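Local coordinates for protein chromosome-partitioning ATPase Soj (Thermus thermophilus, PDB 1WCV) that hydrolyses ATP, binds double-stranded DNA cooperatively as ATP-dependent nucleoprotein filaments, and probably takes part in chromosome partitioning, at residues A[131-142]-A[166-177]; A[28-38]-A[76-84]. All blocks are in the same frame, centred on the assembly; numbering follows the deposited sequence.

Contact 1 of 2, residues A[131-142]-A[166-177]; sequences LAAAEGVVVPVQ and NPRLRLLGILVT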
# COMPACT_ATOMS: atom_id res chain seq x y z
N LEU A 131 -16.12 -21.13 -0.42
CA LEU A 131 -15.33 -21.15 0.80
C LEU A 131 -14.81 -22.54 1.14
O LEU A 131 -13.75 -22.69 1.73
CB LEU A 131 -16.15 -20.60 1.96
CG LEU A 131 -16.53 -19.13 1.83
CD1 LEU A 131 -17.27 -18.65 3.07
CD2 LEU A 131 -15.27 -18.32 1.62
N ALA A 132 -15.58 -23.56 0.76
CA ALA A 132 -15.18 -24.94 1.05
C ALA A 132 -14.12 -25.44 0.09
O ALA A 132 -13.42 -26.41 0.39
CB ALA A 132 -16.41 -25.86 1.00
N ALA A 133 -13.96 -24.76 -1.04
CA ALA A 133 -12.98 -25.16 -2.04
C ALA A 133 -11.70 -24.32 -2.05
O ALA A 133 -10.66 -24.76 -2.54
CB ALA A 133 -13.62 -25.13 -3.42
N ALA A 134 -11.78 -23.11 -1.51
CA ALA A 134 -10.64 -22.21 -1.50
C ALA A 134 -9.65 -22.44 -0.36
O ALA A 134 -9.97 -23.10 0.62
CB ALA A 134 -11.13 -20.77 -1.46
N GLU A 135 -8.45 -21.90 -0.51
CA GLU A 135 -7.45 -21.99 0.54
C GLU A 135 -7.27 -20.58 1.11
O GLU A 135 -6.96 -20.40 2.28
CB GLU A 135 -6.12 -22.50 -0.01
CG GLU A 135 -6.13 -23.95 -0.46
CD GLU A 135 -6.23 -24.09 -1.97
OE1 GLU A 135 -5.47 -23.39 -2.67
OE2 GLU A 135 -7.06 -24.89 -2.44
N GLY A 136 -7.48 -19.57 0.26
CA GLY A 136 -7.33 -18.19 0.70
C GLY A 136 -8.57 -17.39 0.36
O GLY A 136 -9.27 -17.69 -0.60
N VAL A 137 -8.85 -16.36 1.16
CA VAL A 137 -10.00 -15.51 0.92
C VAL A 137 -9.61 -14.04 0.91
O VAL A 137 -8.84 -13.60 1.76
CB VAL A 137 -11.09 -15.67 2.01
CG1 VAL A 137 -12.30 -14.81 1.68
CG2 VAL A 137 -11.49 -17.13 2.15
N VAL A 138 -10.12 -13.30 -0.07
CA VAL A 138 -9.89 -11.86 -0.15
C VAL A 138 -11.28 -11.28 0.06
O VAL A 138 -12.22 -11.63 -0.67
CB VAL A 138 -9.35 -11.42 -1.52
CG1 VAL A 138 -9.41 -9.89 -1.64
CG2 VAL A 138 -7.91 -11.88 -1.68
N VAL A 139 -11.42 -10.42 1.06
CA VAL A 139 -12.70 -9.81 1.41
C VAL A 139 -12.69 -8.36 0.97
O VAL A 139 -12.09 -7.52 1.63
CB VAL A 139 -12.93 -9.87 2.94
CG1 VAL A 139 -14.33 -9.33 3.28
CG2 VAL A 139 -12.76 -11.30 3.44
N PRO A 140 -13.33 -8.06 -0.17
CA PRO A 140 -13.38 -6.69 -0.70
C PRO A 140 -14.53 -5.95 -0.03
O PRO A 140 -15.67 -6.39 -0.09
CB PRO A 140 -13.62 -6.89 -2.20
CG PRO A 140 -13.26 -8.37 -2.44
CD PRO A 140 -13.79 -9.00 -1.20
N VAL A 141 -14.22 -4.84 0.63
CA VAL A 141 -15.26 -4.08 1.30
C VAL A 141 -15.17 -2.63 0.88
O VAL A 141 -14.14 -2.19 0.38
CB VAL A 141 -15.13 -4.15 2.84
CG1 VAL A 141 -15.08 -5.60 3.29
CG2 VAL A 141 -13.88 -3.42 3.30
N GLN A 142 -16.26 -1.89 1.04
CA GLN A 142 -16.25 -0.48 0.71
C GLN A 142 -15.87 0.27 1.96
O GLN A 142 -16.09 -0.21 3.08
CB GLN A 142 -17.62 -0.02 0.22
CG GLN A 142 -17.99 -0.54 -1.16
CD GLN A 142 -19.25 0.11 -1.69
OE1 GLN A 142 -19.33 1.33 -1.83
NE2 GLN A 142 -20.26 -0.71 -1.98
N ASN A 166 -13.49 -27.05 5.81
CA ASN A 166 -12.26 -26.85 5.06
C ASN A 166 -11.11 -26.34 5.93
O ASN A 166 -10.92 -25.14 6.07
CB ASN A 166 -12.55 -25.88 3.92
CG ASN A 166 -11.33 -25.53 3.11
OD1 ASN A 166 -10.30 -26.20 3.20
ND2 ASN A 166 -11.43 -24.47 2.31
N PRO A 167 -10.32 -27.26 6.51
CA PRO A 167 -9.18 -26.96 7.38
C PRO A 167 -8.13 -26.02 6.80
O PRO A 167 -7.46 -25.31 7.54
CB PRO A 167 -8.59 -28.35 7.66
CG PRO A 167 -9.79 -29.24 7.58
CD PRO A 167 -10.50 -28.72 6.37
N ARG A 168 -7.99 -26.00 5.48
CA ARG A 168 -6.98 -25.13 4.90
C ARG A 168 -7.46 -23.72 4.57
O ARG A 168 -6.71 -22.93 4.01
CB ARG A 168 -6.34 -25.78 3.66
CG ARG A 168 -7.30 -26.23 2.59
CD ARG A 168 -7.79 -27.64 2.84
NE ARG A 168 -8.64 -28.12 1.76
CZ ARG A 168 -9.29 -29.27 1.78
NH1 ARG A 168 -10.04 -29.63 0.75
NH2 ARG A 168 -9.19 -30.07 2.84
N LEU A 169 -8.69 -23.40 4.93
CA LEU A 169 -9.23 -22.08 4.66
C LEU A 169 -8.59 -21.01 5.55
O LEU A 169 -8.56 -21.14 6.78
CB LEU A 169 -10.75 -22.07 4.88
CG LEU A 169 -11.44 -20.74 4.52
CD1 LEU A 169 -11.27 -20.47 3.03
CD2 LEU A 169 -12.93 -20.83 4.87
N ARG A 170 -8.09 -19.95 4.93
CA ARG A 170 -7.48 -18.86 5.66
C ARG A 170 -7.77 -17.53 4.97
O ARG A 170 -7.98 -17.46 3.76
CB ARG A 170 -5.97 -19.04 5.76
CG ARG A 170 -5.27 -19.15 4.42
CD ARG A 170 -3.80 -18.80 4.52
NE ARG A 170 -3.09 -19.57 5.54
CZ ARG A 170 -1.82 -19.37 5.87
NH1 ARG A 170 -1.11 -18.42 5.27
NH2 ARG A 170 -1.25 -20.12 6.81
N LEU A 171 -7.77 -16.47 5.76
CA LEU A 171 -7.99 -15.14 5.23
C LEU A 171 -6.69 -14.66 4.60
O LEU A 171 -5.66 -14.69 5.25
CB LEU A 171 -8.37 -14.21 6.37
CG LEU A 171 -8.48 -12.73 6.03
CD1 LEU A 171 -9.69 -12.50 5.13
CD2 LEU A 171 -8.59 -11.94 7.35
N LEU A 172 -6.73 -14.26 3.33
CA LEU A 172 -5.52 -13.73 2.71
C LEU A 172 -5.47 -12.26 3.10
O LEU A 172 -4.43 -11.74 3.52
CB LEU A 172 -5.57 -13.87 1.18
CG LEU A 172 -4.96 -15.12 0.55
CD1 LEU A 172 -4.96 -14.98 -0.97
CD2 LEU A 172 -3.54 -15.32 1.06
N GLY A 173 -6.61 -11.58 2.99
CA GLY A 173 -6.65 -10.18 3.38
C GLY A 173 -7.96 -9.47 3.13
O GLY A 173 -8.79 -9.94 2.34
N ILE A 174 -8.15 -8.36 3.82
CA ILE A 174 -9.33 -7.52 3.67
C ILE A 174 -8.88 -6.39 2.74
O ILE A 174 -7.85 -5.77 2.97
CB ILE A 174 -9.76 -6.93 5.01
CG1 ILE A 174 -10.19 -8.06 5.95
CG2 ILE A 174 -10.91 -5.93 4.79
CD1 ILE A 174 -10.21 -7.66 7.40
N LEU A 175 -9.66 -6.14 1.69
CA LEU A 175 -9.33 -5.10 0.72
C LEU A 175 -10.31 -3.94 0.73
O LEU A 175 -11.51 -4.13 0.53
CB LEU A 175 -9.31 -5.68 -0.70
CG LEU A 175 -9.07 -4.69 -1.85
CD1 LEU A 175 -7.66 -4.09 -1.76
CD2 LEU A 175 -9.23 -5.44 -3.19
N VAL A 176 -9.81 -2.73 0.96
CA VAL A 176 -10.66 -1.56 0.94
C VAL A 176 -10.81 -1.12 -0.52
O VAL A 176 -9.81 -0.89 -1.21
CB VAL A 176 -10.05 -0.40 1.75
CG1 VAL A 176 -10.96 0.82 1.70
CG2 VAL A 176 -9.84 -0.84 3.21
N THR A 177 -12.05 -1.05 -0.99
CA THR A 177 -12.33 -0.64 -2.36
C THR A 177 -13.24 0.58 -2.34
O THR A 177 -13.76 0.97 -1.28
CB THR A 177 -13.05 -1.76 -3.17
OG1 THR A 177 -14.36 -1.96 -2.64
CG2 THR A 177 -12.27 -3.06 -3.09

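Contact 2 of 2, residues A[28-38]-A[76-84]; sequences AAYLARLGKRV and PVDGFHLLP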
# COMPACT_ATOMS: atom_id res chain seq x y z
N ALA A 28 -7.48 -10.81 -11.45
CA ALA A 28 -7.20 -11.86 -12.43
C ALA A 28 -6.40 -11.30 -13.59
O ALA A 28 -5.46 -11.93 -14.06
CB ALA A 28 -8.51 -12.45 -12.93
N ALA A 29 -6.76 -10.10 -14.04
CA ALA A 29 -6.08 -9.47 -15.17
C ALA A 29 -4.62 -9.20 -14.88
O ALA A 29 -3.76 -9.43 -15.73
CB ALA A 29 -6.78 -8.17 -15.54
N TYR A 30 -4.33 -8.73 -13.67
CA TYR A 30 -2.95 -8.44 -13.33
C TYR A 30 -2.14 -9.64 -12.87
O TYR A 30 -0.92 -9.66 -13.04
CB TYR A 30 -2.88 -7.30 -12.32
CG TYR A 30 -3.19 -5.98 -12.99
CD1 TYR A 30 -2.25 -5.37 -13.82
CD2 TYR A 30 -4.43 -5.38 -12.85
CE1 TYR A 30 -2.55 -4.20 -14.51
CE2 TYR A 30 -4.75 -4.21 -13.53
CZ TYR A 30 -3.80 -3.62 -14.37
OH TYR A 30 -4.12 -2.48 -15.05
N LEU A 31 -2.79 -10.65 -12.30
CA LEU A 31 -2.05 -11.83 -11.89
C LEU A 31 -1.61 -12.52 -13.20
O LEU A 31 -0.55 -13.13 -13.27
CB LEU A 31 -2.93 -12.76 -11.05
CG LEU A 31 -3.19 -12.31 -9.60
CD1 LEU A 31 -4.20 -13.25 -8.95
CD2 LEU A 31 -1.89 -12.29 -8.80
N ALA A 32 -2.44 -12.41 -14.23
CA ALA A 32 -2.12 -13.00 -15.53
C ALA A 32 -0.89 -12.30 -16.10
O ALA A 32 0.02 -12.93 -16.63
CB ALA A 32 -3.28 -12.85 -16.48
N ARG A 33 -0.88 -10.97 -16.00
CA ARG A 33 0.23 -10.19 -16.52
C ARG A 33 1.52 -10.42 -15.74
O ARG A 33 2.60 -10.02 -16.18
CB ARG A 33 -0.14 -8.70 -16.54
CG ARG A 33 -1.15 -8.36 -17.65
CD ARG A 33 -1.65 -6.93 -17.55
NE ARG A 33 -2.43 -6.52 -18.72
CZ ARG A 33 -3.64 -6.98 -19.03
NH1 ARG A 33 -4.25 -7.87 -18.25
NH2 ARG A 33 -4.25 -6.55 -20.12
N LEU A 34 1.41 -11.06 -14.58
CA LEU A 34 2.59 -11.37 -13.77
C LEU A 34 3.16 -12.70 -14.24
O LEU A 34 4.13 -13.20 -13.69
CB LEU A 34 2.23 -11.46 -12.29
CG LEU A 34 2.05 -10.14 -11.55
CD1 LEU A 34 1.71 -10.40 -10.09
CD2 LEU A 34 3.32 -9.31 -11.66
N GLY A 35 2.53 -13.28 -15.27
CA GLY A 35 3.00 -14.54 -15.81
C GLY A 35 2.39 -15.77 -15.15
O GLY A 35 3.00 -16.84 -15.15
N LYS A 36 1.20 -15.62 -14.59
CA LYS A 36 0.51 -16.73 -13.94
C LYS A 36 -0.62 -17.27 -14.81
O LYS A 36 -1.30 -16.49 -15.47
CB LYS A 36 -0.09 -16.26 -12.61
CG LYS A 36 0.88 -15.61 -11.63
CD LYS A 36 1.80 -16.62 -10.98
CE LYS A 36 2.59 -15.97 -9.85
NZ LYS A 36 3.45 -16.94 -9.12
N ARG A 37 -0.80 -18.59 -14.81
CA ARG A 37 -1.90 -19.19 -15.56
C ARG A 37 -3.06 -19.01 -14.59
O ARG A 37 -3.04 -19.59 -13.50
CB ARG A 37 -1.68 -20.68 -15.80
CG ARG A 37 -0.41 -21.03 -16.56
CD ARG A 37 -0.46 -22.47 -17.04
NE ARG A 37 0.87 -23.03 -17.23
CZ ARG A 37 1.70 -23.31 -16.24
NH1 ARG A 37 2.90 -23.82 -16.50
NH2 ARG A 37 1.34 -23.09 -14.98
N VAL A 38 -4.05 -18.22 -14.97
CA VAL A 38 -5.16 -17.94 -14.07
C VAL A 38 -6.55 -18.29 -14.58
O VAL A 38 -6.89 -18.03 -15.73
CB VAL A 38 -5.15 -16.44 -13.70
CG1 VAL A 38 -6.35 -16.10 -12.81
CG2 VAL A 38 -3.84 -16.10 -13.01
N PRO A 76 -11.26 -17.83 -23.10
CA PRO A 76 -10.05 -17.02 -22.95
C PRO A 76 -10.39 -15.53 -22.98
O PRO A 76 -11.14 -15.07 -23.84
CB PRO A 76 -9.20 -17.45 -24.14
CG PRO A 76 -10.24 -17.69 -25.20
CD PRO A 76 -11.31 -18.46 -24.44
N VAL A 77 -9.85 -14.78 -22.03
CA VAL A 77 -10.11 -13.35 -21.97
C VAL A 77 -8.97 -12.61 -21.29
O VAL A 77 -8.46 -13.04 -20.25
CB VAL A 77 -11.43 -13.06 -21.22
CG1 VAL A 77 -11.35 -13.62 -19.80
CG2 VAL A 77 -11.70 -11.56 -21.20
N ASP A 78 -8.58 -11.49 -21.89
CA ASP A 78 -7.51 -10.63 -21.39
C ASP A 78 -6.34 -11.36 -20.74
O ASP A 78 -5.87 -10.97 -19.67
CB ASP A 78 -8.07 -9.61 -20.39
CG ASP A 78 -7.07 -8.51 -20.06
OD1 ASP A 78 -7.16 -7.92 -18.96
OD2 ASP A 78 -6.19 -8.24 -20.90
N GLY A 79 -5.87 -12.42 -21.38
CA GLY A 79 -4.73 -13.14 -20.84
C GLY A 79 -5.01 -14.25 -19.85
O GLY A 79 -4.08 -14.93 -19.41
N PHE A 80 -6.27 -14.44 -19.45
CA PHE A 80 -6.59 -15.52 -18.52
C PHE A 80 -7.81 -16.30 -18.99
O PHE A 80 -8.34 -16.04 -20.07
CB PHE A 80 -6.82 -14.99 -17.09
CG PHE A 80 -7.88 -13.93 -16.98
CD1 PHE A 80 -7.58 -12.59 -17.25
CD2 PHE A 80 -9.18 -14.26 -16.59
CE1 PHE A 80 -8.55 -11.60 -17.12
CE2 PHE A 80 -10.16 -13.27 -16.45
CZ PHE A 80 -9.85 -11.94 -16.71
N HIS A 81 -8.25 -17.27 -18.19
CA HIS A 81 -9.41 -18.07 -18.55
C HIS A 81 -10.57 -17.85 -17.60
O HIS A 81 -10.39 -17.79 -16.39
CB HIS A 81 -9.04 -19.56 -18.57
CG HIS A 81 -8.11 -19.94 -19.69
ND1 HIS A 81 -7.60 -21.21 -19.82
CD2 HIS A 81 -7.61 -19.22 -20.72
CE1 HIS A 81 -6.82 -21.26 -20.89
NE2 HIS A 81 -6.81 -20.07 -21.45
N LEU A 82 -11.77 -17.73 -18.17
CA LEU A 82 -12.99 -17.53 -17.39
C LEU A 82 -13.96 -18.70 -17.53
O LEU A 82 -14.25 -19.16 -18.63
CB LEU A 82 -13.72 -16.27 -17.85
CG LEU A 82 -15.16 -16.13 -17.34
CD1 LEU A 82 -15.17 -15.61 -15.90
CD2 LEU A 82 -15.94 -15.20 -18.25
N LEU A 83 -14.45 -19.20 -16.39
CA LEU A 83 -15.45 -20.26 -16.38
C LEU A 83 -16.69 -19.44 -16.06
O LEU A 83 -16.98 -19.16 -14.90
CB LEU A 83 -15.16 -21.27 -15.27
CG LEU A 83 -15.68 -22.69 -15.51
CD1 LEU A 83 -15.63 -23.47 -14.21
CD2 LEU A 83 -17.11 -22.65 -16.03
N PRO A 84 -17.43 -19.02 -17.10
CA PRO A 84 -18.64 -18.21 -16.97
C PRO A 84 -19.81 -18.76 -16.18
O PRO A 84 -19.89 -19.95 -15.88
CB PRO A 84 -19.01 -17.94 -18.43
CG PRO A 84 -18.58 -19.19 -19.10
CD PRO A 84 -17.23 -19.44 -18.50
O HOH W 1 -3.65 -16.45 -17.14

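Contact 1 of 2, residues A[131-142]-A[166-177]
Strands 136-142 and 170-177 run side by side as the two parallel strands of a beta-alpha-beta crossover in a P-loop ATPase fold, with helix 146-164 connecting them. Backbone bonds make the seam, and a beta bulge interrupts it: Val-137 O takes both Leu-172 N, at 2.7 Å, and Gly-173 N, at 3.3 Å, which moves the register on by one residue. Beyond it the ladder is regular, from Val-139 N on Gly-173 O to Thr-177 N on Val-141 O.

Apolar contacts follow the alternation of the strands. Val-137, Val-139 and Val-141 share a face with Leu-171 and Ile-174, and helix 146-164 lies over it; Val-139 CG2 meets Leu-171 CD1 at 3.7 Å, the two side chains crossing at about a right angle. Pro-140, Leu-175 and Thr-177 face helix 18-33, close to the ATP-binding residues Gly-19 and Lys-20.

A side-chain amide closes the far end. With CG anti to the backbone N (chi1 177°), Asn-166 lays its amide between two carbonyls, both in its plane: ND2 gives one hydrogen to Leu-131 O at 3.0 Å and the other to Ala-134 O at 2.6 Å.

Contact 2 of 2, residues A[28-38]-A[76-84]
Arg-33 and Asp-78 meet end-on where the last turn of helix 18-33 faces the type I' turn of the hairpin formed by strands 75-77 and 80-83. The arginine chain runs extended to NE, and its guanidinium grips the carboxylate with two nitrogens: NH2 reaches OD2 of Asp-78 at 2.7 Å on the syn lone pair, while NH1 meets OD1 at 3.0 Å from above the carboxylate plane, the two flat groups being turned 57° apart. NH1 also donates to Ala-29 O, a bond in the guanidinium plane that helps hold its rotation. Asp-78 OD1 is also hydrogen-bonded to Thr-221 OG1.

Phe-80 CB rests 3.3 Å from Val-38 O and touches Ala-32 CB. From there CG stands between the backbone N and the carbonyl carbon (chi1 56°), a torsion that swings the ring toward the helix. CD1 and CE1 lie along Ala-29, with Phe-80 CE1 3.8 Å from its CA. Ala-28 CB stands over the centre of one face, a CH-pi contact 4.0 Å from the Phe-80 ring centroid and 10° off the normal, with CD2, CE2 and CZ below it; Val-77 O lies over the opposite face, toward the rim. One residue along the strand, His-81 N donates to Val-38 O at 2.9 Å, a parallel strand bond.

With an alanine at Asp-78, the Arg-33 guanidinium would probably lose its counter-charge and Thr-221 OG1 its partner. One two-pronged salt bridge near the surface, beside a ring packed on alanines, suggests that charge helps hold the hairpin turn while small helix residues let the aromatic ring come close.

In the fold
The two contacts illustrate how one sheet is held differently toward its two margins, by a buried strand pair at one and a partly exposed hairpin at the other. Contact 1 is mostly buried and joins neighbouring strands on the side of the sheet that ends in strand 170-177; contact 2, partly buried, ties a helix and the start of strand 38-42 to the hairpin at the opposite margin. Their centres lie about 19 Å apart and they do not touch, yet helix 18-33 links them: its Thr-23 meets contact 1, and its C-terminal turns supply one side of contact 2. Backbone bonds and aliphatic side chains dominate the first, whereas the second combines a salt bridge near solvent with an aromatic ring over alanines.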